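Local structure of tail component (Lactobacillus phage J-1, 5LY8) at residues Asn87-Asn90 with Thr91-Phe94. The protein probably binds carbohydrate on the host cell surface through this second carbohydrate-binding module of the evolved distal tail (Dit) protein, which also holds magnesium ions. Residues are numbered along the deposited sequence; the frame is centred on the assembly and turned at random. Where two conformers were deposited one is given.
Sequences NGSN and TANF
Ser89 reaches forward over the turn to the backbone of Thr91, two residues on. Its CB lies 4.1 Å from CB of Ala92, a loose van der Waals contact. A chi1 of 173° swings the Ser89 hydroxyl away from its own N and onto the side of its carbonyl, facing the next peptides. There OG accepts a hydrogen bond from Thr91 N at 3.0 Å, with a moderately bent N-H...O angle of 150°, which closes an ST turn. Ala92 N approaches the same OG to 3.1 Å, and CB of Ala92 flanks it at 3.5 Å. In the Thr91 conformer described, OG1 comes to 3.1 Å from Ser89 OG. Water 2 accepts from Asn90 N at 3.2 Å and is hydrogen-bonded to this OG1. Farther along, water 1 donates to both Asn90 O (2.9 Å) and Ala92 O (2.8 Å), bridging the two carbonyls at the edge of the Phe94 ring. The turn belongs to the surface loop leading from strand 73-81 of the mixed sheet to strand 94-103 of the six-stranded antiparallel sheet in this concanavalin-clan module. NZ of Lys174, in strand 166-175, hydrogen-bonds to Thr91 O, while Phe94 enters its strand with its ring against Phe231 of strand 223-238.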
loop_
_atom_site.group_PDB
_atom_site.type_symbol
_atom_site.label_atom_id
_atom_site.label_comp_id
_atom_site.label_asym_id
_atom_site.label_seq_id
_atom_site.Cartn_x
_atom_site.Cartn_y
_atom_site.Cartn_z
ATOM N N ASN A 87 -7.128 -7.892 23.031
ATOM C CA ASN A 87 -6.723 -9.160 23.629
ATOM C C ASN A 87 -5.194 -9.229 23.827
ATOM O O ASN A 87 -4.661 -10.283 24.180
ATOM C CB ASN A 87 -7.235 -10.321 22.784
ATOM C CG ASN A 87 -7.209 -11.639 23.508
ATOM O OD1 ASN A 87 -7.564 -11.755 24.685
ATOM N ND2 ASN A 87 -6.727 -12.655 22.827
ATOM N N GLY A 88 -4.508 -8.107 23.564
ATOM C CA GLY A 88 -3.067 -8.005 23.767
ATOM C C GLY A 88 -2.217 -8.649 22.701
ATOM O O GLY A 88 -1.062 -8.990 22.966
ATOM N N SER A 89 -2.750 -8.806 21.488
ATOM C CA SER A 89 -1.980 -9.403 20.398
ATOM C C SER A 89 -1.778 -8.434 19.266
ATOM O O SER A 89 -2.692 -7.686 18.896
ATOM C CB SER A 89 -2.671 -10.651 19.838
ATOM O OG SER A 89 -2.024 -11.152 18.675
ATOM N N ASN A 90 -0.572 -8.467 18.687
ATOM C CA ASN A 90 -0.299 -7.766 17.443
ATOM C C ASN A 90 0.133 -8.760 16.350
ATOM O O ASN A 90 0.606 -8.367 15.277
ATOM C CB ASN A 90 0.662 -6.600 17.582
ATOM C CG ASN A 90 1.951 -6.964 18.236
ATOM O OD1 ASN A 90 2.273 -8.140 18.428
ATOM N ND2 ASN A 90 2.692 -5.951 18.653
ATOM N N THR A 91 -0.078 -10.051 16.622
ATOM C CA THR A 91 0.225 -11.116 15.656
ATOM C C THR A 91 -1.075 -11.682 15.101
ATOM O O THR A 91 -1.044 -12.567 14.239
ATOM C CB THR A 91 1.067 -12.236 16.288
ATOM O OG1 THR A 91 0.377 -12.751 17.435
ATOM C CG2 THR A 91 2.472 -11.769 16.674
ATOM N N ALA A 92 -2.221 -11.160 15.579
ATOM C CA ALA A 92 -3.558 -11.593 15.209
ATOM C C ALA A 92 -3.983 -11.167 13.804
ATOM O O ALA A 92 -3.266 -10.428 13.100
ATOM C CB ALA A 92 -4.563 -11.141 16.276
ATOM N N ASN A 93 -5.155 -11.656 13.386
ATOM C CA ASN A 93 -5.706 -11.389 12.062
ATOM C C ASN A 93 -6.082 -9.928 11.874
ATOM O O ASN A 93 -6.393 -9.225 12.837
ATOM C CB ASN A 93 -6.951 -12.242 11.830
ATOM C CG ASN A 93 -6.765 -13.736 11.824
ATOM O OD1 ASN A 93 -7.762 -14.486 11.825
ATOM N ND2 ASN A 93 -5.522 -14.192 11.827
ATOM N N PHE A 94 -6.031 -9.451 10.627
ATOM C CA PHE A 94 -6.359 -8.053 10.370
ATOM C C PHE A 94 -6.769 -7.866 8.950
ATOM O O PHE A 94 -6.570 -8.753 8.120
ATOM C CB PHE A 94 -5.119 -7.146 10.643
ATOM C CG PHE A 94 -3.887 -7.427 9.807
ATOM C CD1 PHE A 94 -3.856 -7.112 8.446
ATOM C CD2 PHE A 94 -2.757 -7.999 10.378
ATOM C CE1 PHE A 94 -2.727 -7.409 7.669
ATOM C CE2 PHE A 94 -1.610 -8.235 9.606
ATOM C CZ PHE A 94 -1.609 -7.958 8.257
HETATM O O HOH W 1 -0.651 -9.462 12.873
HETATM O O HOH W 2 0.966 -11.035 19.814
#